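Local atomic coordinates of enterochelin esterase (Salmonella enterica subsp. enterica serovar Typhimurium, PDB entry 3MGA), a protein that probably hydrolyses the ester bonds of the siderophore enterobactin in its ferric complex, so that the iron it carries can be released inside the cell. Residues F276-V285 with W302-L310; R341-A349 with G395-L403. All coordinates share one frame; numbering follows the deposited sequence.

How the contacts relate
Both contacts belong to the alpha/beta-hydrolase part of the chain, their centres about 10 Å apart and on the same side of the molecule's centre. Contact 1 comes first and is complete before contact 2 begins. It pairs strand 284-288 with strand 308-312, and the latter is also the neighbour of strand 344-350, the strand used by contact 2, so three successive parallel strands are tied into one layer. The end of helix 385-399 packs on this layer, and just beyond it W400 NE1 probably bonds to R282 O at 2.9 Å; between the strands, R344 N probably donates to G307 O, also at 2.9 Å. Together they shape one end of the esterase core, where these three strands begin.

Contact 1: F276-V285 with W302-L310; sequences FSDDAGRTVV and WPTRFGCVL
R305 reaches across to the 276-285 loop with its guanidinium, and the side-chain hydrogen bonds across the contact gather there. CG stands anti to the backbone N (chi1 177°), and bends at chi2 and chi3 bring the head round to the loop. NH2 gives two bonds: one to S277 O at 3.0 Å, nearly straight (167°), in the carbonyl plane and on a lone pair, and one to T283 OG1 at 2.8 Å. That hydroxyl in turn donates to D279 O, which fixes its rotation. NH1 makes a long, weak salt bridge to D278 OD1 at 3.4 Å and lies at the edge of the F276 ring. One water links D278 O to T304 O.

Backbone bonds then take over. C308 N donates to T283 O, V285 N to C308 O, and L310 N to V285 O at 3.0 Å, the alternating ladder of parallel strands; G307 N adds a weak bond to A280 O.

Apolar packing is sparer: V284 CG2 meets C308 CB at 3.6 Å. The A280 CB methyl rests against the carbonyl oxygens of P303 and T304. Within 302-310, R305 CG lies over one face of the F306 ring.

The contact joins the two strands of a beta-alpha-beta crossover, strand 284-288, helix 290-301, strand 308-312, at their N-terminal ends. V285 and V309 face helix 290-301, while V284 and C308 face helix 385-399; strand 204-207 lies on the far side of V284, and W259 of helix 256-273 meets the F306 ring edge-to-face.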
loop_
_atom_site.group_PDB
_atom_site.type_symbol
_atom_site.label_atom_id
_atom_site.label_comp_id
_atom_site.label_asym_id
_atom_site.label_seq_id
_atom_site.Cartn_x
_atom_site.Cartn_y
_atom_site.Cartn_z
ATOM N N PHE A 276 2.059 25.298 11.378
ATOM C CA PHE A 276 0.938 24.356 11.242
ATOM C C PHE A 276 0.108 24.339 12.537
ATOM O O PHE A 276 0.600 24.702 13.608
ATOM C CB PHE A 276 1.388 22.945 10.837
ATOM C CG PHE A 276 2.332 22.297 11.805
ATOM C CD1 PHE A 276 1.849 21.656 12.946
ATOM C CD2 PHE A 276 3.700 22.286 11.558
ATOM C CE1 PHE A 276 2.714 21.047 13.837
ATOM C CE2 PHE A 276 4.577 21.673 12.444
ATOM C CZ PHE A 276 4.083 21.052 13.588
ATOM N N SER A 277 -1.147 23.916 12.419
ATOM C CA SER A 277 -2.085 23.882 13.549
ATOM C C SER A 277 -1.750 22.914 14.686
ATOM O O SER A 277 -1.266 21.791 14.462
ATOM C CB SER A 277 -3.493 23.546 13.046
ATOM O OG SER A 277 -4.412 23.458 14.123
ATOM N N ASP A 278 -2.049 23.365 15.908
ATOM C CA ASP A 278 -1.841 22.567 17.115
ATOM C C ASP A 278 -3.121 21.830 17.495
ATOM O O ASP A 278 -3.167 21.137 18.506
ATOM C CB ASP A 278 -1.346 23.443 18.269
ATOM C CG ASP A 278 0.105 23.861 18.100
ATOM O OD1 ASP A 278 0.854 23.128 17.410
ATOM O OD2 ASP A 278 0.505 24.902 18.667
ATOM N N ASP A 279 -4.149 21.978 16.664
ATOM C CA ASP A 279 -5.428 21.325 16.879
ATOM C C ASP A 279 -5.332 19.850 16.508
ATOM O O ASP A 279 -5.227 19.512 15.336
ATOM C CB ASP A 279 -6.511 22.007 16.031
ATOM C CG ASP A 279 -7.873 21.328 16.146
ATOM O OD1 ASP A 279 -8.047 20.447 17.022
ATOM O OD2 ASP A 279 -8.770 21.680 15.343
ATOM N N ALA A 280 -5.391 18.971 17.502
ATOM C CA ALA A 280 -5.306 17.531 17.246
ATOM C C ALA A 280 -6.389 17.044 16.266
ATOM O O ALA A 280 -6.176 16.094 15.526
ATOM C CB ALA A 280 -5.395 16.760 18.556
ATOM N N GLY A 281 -7.541 17.717 16.267
ATOM C CA GLY A 281 -8.672 17.367 15.403
ATOM C C GLY A 281 -8.425 17.330 13.905
ATOM O O GLY A 281 -9.210 16.747 13.170
ATOM N N ARG A 282 -7.380 17.998 13.435
ATOM C CA ARG A 282 -7.044 17.971 12.006
ATOM C C ARG A 282 -5.605 17.542 11.760
ATOM O O ARG A 282 -5.065 17.780 10.686
ATOM C CB ARG A 282 -7.311 19.308 11.324
ATOM C CG ARG A 282 -6.661 20.523 11.951
ATOM C CD ARG A 282 -6.820 21.683 11.001
ATOM N NE ARG A 282 -6.697 22.985 11.636
ATOM C CZ ARG A 282 -7.720 23.766 11.974
ATOM N NH1 ARG A 282 -8.972 23.405 11.729
ATOM N NH2 ARG A 282 -7.483 24.938 12.549
ATOM N N THR A 283 -5.008 16.893 12.755
ATOM C CA THR A 283 -3.655 16.417 12.665
ATOM C C THR A 283 -3.718 14.948 12.287
ATOM O O THR A 283 -4.227 14.105 13.048
ATOM C CB THR A 283 -2.908 16.625 13.980
ATOM O OG1 THR A 283 -2.914 18.028 14.307
ATOM C CG2 THR A 283 -1.479 16.140 13.864
ATOM N N VAL A 284 -3.192 14.640 11.107
ATOM C CA VAL A 284 -3.233 13.294 10.605
ATOM C C VAL A 284 -1.946 12.511 10.725
ATOM O O VAL A 284 -0.853 13.044 10.608
ATOM C CB VAL A 284 -3.634 13.283 9.111
ATOM C CG1 VAL A 284 -3.423 11.872 8.487
ATOM C CG2 VAL A 284 -5.069 13.763 8.941
ATOM N N VAL A 285 -2.113 11.223 10.979
ATOM C CA VAL A 285 -1.033 10.285 10.992
ATOM C C VAL A 285 -1.585 9.191 10.071
ATOM O O VAL A 285 -2.648 8.613 10.323
ATOM C CB VAL A 285 -0.680 9.800 12.388
ATOM C CG1 VAL A 285 0.349 8.705 12.301
ATOM C CG2 VAL A 285 -0.146 10.982 13.234
ATOM N N TRP A 302 -1.573 9.287 22.065
ATOM C CA TRP A 302 -1.415 10.747 22.116
ATOM C C TRP A 302 -2.507 11.442 21.298
ATOM O O TRP A 302 -2.220 12.113 20.296
ATOM C CB TRP A 302 -0.025 11.144 21.620
ATOM C CG TRP A 302 1.060 10.527 22.423
ATOM C CD1 TRP A 302 1.566 10.989 23.606
ATOM C CD2 TRP A 302 1.771 9.322 22.125
ATOM N NE1 TRP A 302 2.547 10.146 24.059
ATOM C CE2 TRP A 302 2.697 9.116 23.170
ATOM C CE3 TRP A 302 1.717 8.398 21.076
ATOM C CZ2 TRP A 302 3.560 8.024 23.199
ATOM C CZ3 TRP A 302 2.571 7.317 21.102
ATOM C CH2 TRP A 302 3.484 7.136 22.160
ATOM N N PRO A 303 -3.776 11.295 21.737
ATOM C CA PRO A 303 -4.905 11.884 21.010
ATOM C C PRO A 303 -4.933 13.406 21.081
ATOM O O PRO A 303 -5.620 14.046 20.289
ATOM C CB PRO A 303 -6.127 11.278 21.708
ATOM C CG PRO A 303 -5.661 10.961 23.091
ATOM C CD PRO A 303 -4.193 10.655 22.999
ATOM N N THR A 304 -4.183 13.969 22.022
ATOM C CA THR A 304 -4.090 15.413 22.197
ATOM C C THR A 304 -3.213 16.043 21.115
ATOM O O THR A 304 -3.213 17.260 20.942
ATOM C CB THR A 304 -3.510 15.766 23.597
ATOM O OG1 THR A 304 -3.444 17.192 23.754
ATOM C CG2 THR A 304 -2.115 15.169 23.775
ATOM N N ARG A 305 -2.452 15.207 20.409
ATOM C CA ARG A 305 -1.578 15.656 19.331
ATOM C C ARG A 305 -1.984 15.049 17.984
ATOM O O ARG A 305 -1.908 15.727 16.954
ATOM C CB ARG A 305 -0.134 15.299 19.666
ATOM C CG ARG A 305 0.923 15.631 18.605
ATOM C CD ARG A 305 1.063 17.120 18.261
ATOM N NE ARG A 305 0.023 17.614 17.359
ATOM C CZ ARG A 305 0.002 18.841 16.831
ATOM N NH1 ARG A 305 0.967 19.716 17.099
ATOM N NH2 ARG A 305 -0.989 19.193 16.025
ATOM N N PHE A 306 -2.414 13.788 17.987
ATOM C CA PHE A 306 -2.811 13.113 16.749
ATOM C C PHE A 306 -4.264 12.656 16.852
ATOM O O PHE A 306 -4.552 11.572 17.365
ATOM C CB PHE A 306 -1.890 11.915 16.469
ATOM C CG PHE A 306 -0.421 12.235 16.579
ATOM C CD1 PHE A 306 0.202 13.045 15.643
ATOM C CD2 PHE A 306 0.341 11.704 17.611
ATOM C CE1 PHE A 306 1.554 13.339 15.737
ATOM C CE2 PHE A 306 1.701 11.987 17.710
ATOM C CZ PHE A 306 2.305 12.805 16.766
ATOM N N GLY A 307 -5.177 13.483 16.355
ATOM C CA GLY A 307 -6.603 13.185 16.422
ATOM C C GLY A 307 -7.175 12.443 15.235
ATOM O O GLY A 307 -8.283 11.913 15.315
ATOM N N CYS A 308 -6.429 12.395 14.135
ATOM C CA CYS A 308 -6.893 11.725 12.925
ATOM C C CYS A 308 -5.959 10.582 12.541
ATOM O O CYS A 308 -4.757 10.773 12.383
ATOM C CB CYS A 308 -6.995 12.736 11.776
ATOM S SG CYS A 308 -8.018 14.196 12.166
ATOM N N VAL A 309 -6.518 9.388 12.405
ATOM C CA VAL A 309 -5.751 8.217 12.028
ATOM C C VAL A 309 -6.217 7.682 10.674
ATOM O O VAL A 309 -7.417 7.671 10.367
ATOM C CB VAL A 309 -5.890 7.094 13.077
ATOM C CG1 VAL A 309 -5.276 5.804 12.568
ATOM C CG2 VAL A 309 -5.258 7.510 14.399
ATOM N N LEU A 310 -5.244 7.282 9.857
ATOM C CA LEU A 310 -5.505 6.683 8.568
ATOM C C LEU A 310 -4.687 5.395 8.488
ATOM O O LEU A 310 -3.479 5.422 8.221
ATOM C CB LEU A 310 -5.169 7.641 7.423
ATOM C CG LEU A 310 -5.277 7.065 5.995
ATOM C CD1 LEU A 310 -6.558 6.267 5.809
ATOM C CD2 LEU A 310 -5.154 8.170 4.925
HETATM O O HOH W 1 -2.072 19.024 19.540
#

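Contact 2: R341-A349 with G395-L403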
loop_
_atom_site.group_PDB
_atom_site.type_symbol
_atom_site.label_atom_id
_atom_site.label_comp_id
_atom_site.label_asym_id
_atom_site.label_seq_id
_atom_site.Cartn_x
_atom_site.Cartn_y
_atom_site.Cartn_z
ATOM N N ARG A 341 -11.035 8.240 21.809
ATOM C CA ARG A 341 -11.989 9.254 22.250
ATOM C C ARG A 341 -11.680 10.592 21.586
ATOM O O ARG A 341 -10.661 11.221 21.871
ATOM C CB ARG A 341 -11.957 9.379 23.773
ATOM C CG ARG A 341 -12.980 10.350 24.347
ATOM C CD ARG A 341 -13.023 10.262 25.864
ATOM N NE ARG A 341 -13.444 8.936 26.320
ATOM C CZ ARG A 341 -13.516 8.563 27.597
ATOM N NH1 ARG A 341 -13.913 7.333 27.904
ATOM N NH2 ARG A 341 -13.192 9.411 28.568
ATOM N N GLY A 342 -12.572 11.015 20.694
ATOM C CA GLY A 342 -12.406 12.263 19.961
ATOM C C GLY A 342 -11.630 12.059 18.670
ATOM O O GLY A 342 -11.450 12.998 17.896
ATOM N N LEU A 343 -11.181 10.828 18.435
ATOM C CA LEU A 343 -10.421 10.499 17.241
ATOM C C LEU A 343 -11.320 10.256 16.048
ATOM O O LEU A 343 -12.439 9.775 16.196
ATOM C CB LEU A 343 -9.585 9.229 17.445
ATOM C CG LEU A 343 -8.498 9.182 18.519
ATOM C CD1 LEU A 343 -7.827 7.802 18.503
ATOM C CD2 LEU A 343 -7.478 10.277 18.303
ATOM N N ARG A 344 -10.827 10.609 14.867
ATOM C CA ARG A 344 -11.546 10.344 13.632
ATOM C C ARG A 344 -10.650 9.265 13.020
ATOM O O ARG A 344 -9.450 9.468 12.881
ATOM C CB ARG A 344 -11.661 11.578 12.735
ATOM C CG ARG A 344 -11.689 12.913 13.492
ATOM C CD ARG A 344 -12.455 14.057 12.791
ATOM N NE ARG A 344 -12.739 13.850 11.362
ATOM C CZ ARG A 344 -13.966 13.612 10.875
ATOM N NH1 ARG A 344 -15.033 13.599 11.685
ATOM N NH2 ARG A 344 -14.150 13.427 9.575
ATOM N N ILE A 345 -11.208 8.106 12.698
ATOM C CA ILE A 345 -10.390 7.013 12.192
ATOM C C ILE A 345 -10.886 6.426 10.883
ATOM O O ILE A 345 -12.062 6.095 10.751
ATOM C CB ILE A 345 -10.320 5.861 13.232
ATOM C CG1 ILE A 345 -9.899 6.390 14.607
ATOM C CG2 ILE A 345 -9.377 4.795 12.779
ATOM C CD1 ILE A 345 -9.832 5.326 15.671
ATOM N N VAL A 346 -9.983 6.353 9.907
ATOM C CA VAL A 346 -10.263 5.733 8.630
ATOM C C VAL A 346 -9.548 4.391 8.740
ATOM O O VAL A 346 -8.339 4.333 8.978
ATOM C CB VAL A 346 -9.720 6.530 7.440
ATOM C CG1 VAL A 346 -9.818 5.693 6.153
ATOM C CG2 VAL A 346 -10.461 7.851 7.292
ATOM N N LEU A 347 -10.303 3.314 8.607
ATOM C CA LEU A 347 -9.745 1.994 8.749
ATOM C C LEU A 347 -10.013 1.266 7.442
ATOM O O LEU A 347 -11.149 0.928 7.120
ATOM C CB LEU A 347 -10.393 1.320 9.962
ATOM C CG LEU A 347 -9.699 0.140 10.628
ATOM C CD1 LEU A 347 -8.284 0.510 11.043
ATOM C CD2 LEU A 347 -10.515 -0.311 11.832
ATOM N N GLU A 348 -8.951 1.092 6.661
ATOM C CA GLU A 348 -9.037 0.448 5.364
ATOM C C GLU A 348 -8.297 -0.877 5.327
ATOM O O GLU A 348 -7.251 -1.039 5.962
ATOM C CB GLU A 348 -8.477 1.379 4.293
ATOM C CG GLU A 348 -8.208 0.703 2.954
ATOM C CD GLU A 348 -7.488 1.609 1.993
ATOM O OE1 GLU A 348 -7.962 2.753 1.800
ATOM O OE2 GLU A 348 -6.461 1.172 1.416
ATOM N N ALA A 349 -8.853 -1.812 4.563
ATOM C CA ALA A 349 -8.283 -3.146 4.383
ATOM C C ALA A 349 -8.926 -3.789 3.161
ATOM O O ALA A 349 -10.093 -3.531 2.859
ATOM C CB ALA A 349 -8.510 -3.991 5.608
ATOM N N GLY A 395 -8.665 8.980 2.061
ATOM C CA GLY A 395 -8.636 8.984 3.512
ATOM C C GLY A 395 -8.431 10.364 4.089
ATOM O O GLY A 395 -9.023 10.704 5.098
ATOM N N LEU A 396 -7.569 11.153 3.456
ATOM C CA LEU A 396 -7.314 12.534 3.892
ATOM C C LEU A 396 -8.579 13.376 3.714
ATOM O O LEU A 396 -8.878 14.242 4.535
ATOM C CB LEU A 396 -6.149 13.129 3.101
ATOM C CG LEU A 396 -4.770 12.541 3.407
ATOM C CD1 LEU A 396 -3.779 12.829 2.284
ATOM C CD2 LEU A 396 -4.245 13.050 4.776
HETATM N N MSE A 397 -9.324 13.108 2.647
HETATM C CA MSE A 397 -10.584 13.829 2.376
HETATM C C MSE A 397 -11.623 13.490 3.449
HETATM O O MSE A 397 -12.369 14.356 3.893
HETATM C CB MSE A 397 -11.102 13.512 0.966
HETATM C CG MSE A 397 -10.189 14.035 -0.140
HETATM SE SE MSE A 397 -10.636 13.421 -1.955
HETATM C CE MSE A 397 -12.443 14.126 -2.071
ATOM N N LEU A 398 -11.663 12.233 3.871
ATOM C CA LEU A 398 -12.578 11.822 4.927
ATOM C C LEU A 398 -12.165 12.422 6.257
ATOM O O LEU A 398 -12.973 13.058 6.941
ATOM C CB LEU A 398 -12.624 10.302 5.052
ATOM C CG LEU A 398 -13.275 9.614 3.870
ATOM C CD1 LEU A 398 -13.241 8.082 4.041
ATOM C CD2 LEU A 398 -14.722 10.138 3.724
ATOM N N LEU A 399 -10.905 12.225 6.626
ATOM C CA LEU A 399 -10.408 12.772 7.883
ATOM C C LEU A 399 -10.540 14.301 7.965
ATOM O O LEU A 399 -10.760 14.840 9.043
ATOM C CB LEU A 399 -8.965 12.344 8.131
ATOM C CG LEU A 399 -8.804 10.846 8.374
ATOM C CD1 LEU A 399 -7.332 10.462 8.448
ATOM C CD2 LEU A 399 -9.552 10.427 9.637
ATOM N N TRP A 400 -10.402 14.991 6.836
ATOM C CA TRP A 400 -10.519 16.452 6.830
ATOM C C TRP A 400 -11.833 16.950 6.263
ATOM O O TRP A 400 -11.972 18.131 5.977
ATOM C CB TRP A 400 -9.373 17.114 6.051
ATOM C CG TRP A 400 -8.055 17.067 6.703
ATOM C CD1 TRP A 400 -7.788 17.262 8.026
ATOM C CD2 TRP A 400 -6.791 16.975 6.052
ATOM N NE1 TRP A 400 -6.438 17.217 8.251
ATOM C CE2 TRP A 400 -5.801 17.054 7.049
ATOM C CE3 TRP A 400 -6.397 16.812 4.718
ATOM C CZ2 TRP A 400 -4.446 16.974 6.758
ATOM C CZ3 TRP A 400 -5.062 16.729 4.431
ATOM C CH2 TRP A 400 -4.095 16.816 5.446
ATOM N N GLN A 401 -12.810 16.060 6.126
ATOM C CA GLN A 401 -14.114 16.441 5.576
ATOM C C GLN A 401 -14.720 17.697 6.227
ATOM O O GLN A 401 -15.259 18.531 5.521
ATOM C CB GLN A 401 -15.098 15.281 5.666
ATOM C CG GLN A 401 -16.349 15.476 4.830
ATOM C CD GLN A 401 -17.273 14.269 4.890
ATOM O OE1 GLN A 401 -17.535 13.622 3.871
ATOM N NE2 GLN A 401 -17.718 13.923 6.092
ATOM N N PRO A 402 -14.642 17.826 7.567
ATOM C CA PRO A 402 -15.224 19.025 8.203
ATOM C C PRO A 402 -14.631 20.350 7.710
ATOM O O PRO A 402 -15.382 21.280 7.431
ATOM C CB PRO A 402 -14.926 18.820 9.696
ATOM C CG PRO A 402 -14.815 17.339 9.858
ATOM C CD PRO A 402 -14.208 16.829 8.570
ATOM N N LEU A 403 -13.305 20.431 7.610
ATOM C CA LEU A 403 -12.641 21.641 7.123
ATOM C C LEU A 403 -12.945 21.869 5.654
ATOM O O LEU A 403 -13.284 22.972 5.250
ATOM C CB LEU A 403 -11.115 21.551 7.249
ATOM C CG LEU A 403 -10.417 21.457 8.599
ATOM C CD1 LEU A 403 -10.755 20.159 9.315
ATOM C CD2 LEU A 403 -8.922 21.558 8.362
#
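Two successive carbonyls at the end of helix 385-399, those of L398 and L399, are taken by the guanidinium of R344, which comes from the beginning of its strand. NE donates to L399 O at 3.2 Å (154°), and NH2 to L398 O at 2.9 Å, the latter within the guanidinium plane. The positive head should be favoured here by the helix dipole, since this is the helix's C-terminal end. L398 O is shared: Q401 N comes to it from the opposite face of the carbonyl plane.

The conformation of R344 is unusual. Chi1 (-30°) and chi3 (-16°) both sit away from the staggered positions; the near-eclipsed bend at chi3 swings NE toward the helix end, and the rotation about the next bond brings NH2 to L398 O. R344 and P402 come at each other from opposite directions, and the proline ring lies over one face of the guanidinium: its CG is 3.9 Å above the plane, over the centre, and its CD is 3.5 Å from NH2. The flat head is therefore bonded at its edge and covered by a proline on one face.

The rest is apolar. V346 puts CG2 anti to its carbonyl carbon, and this one methyl touches L399 CG at 3.6 Å and L398 CB at 4.0 Å. L399 CD2 lies 3.4 Å from R344 O and also touches R344 CB. The carbonyl O of G395 also lies beside V346 CG2.

Strand 344-349 and helix segment 395-399 run roughly antiparallel, their axes 8.6 Å apart at the closest. L399 also lies on V284 of strand 284-288 and on C308 and L310 of strand 308-312, and L398 on R377 of strand 373-379, so the helix end packs on four neighbouring strands of the sheet, while I345 and L347 point to helix 354-367 on the other face.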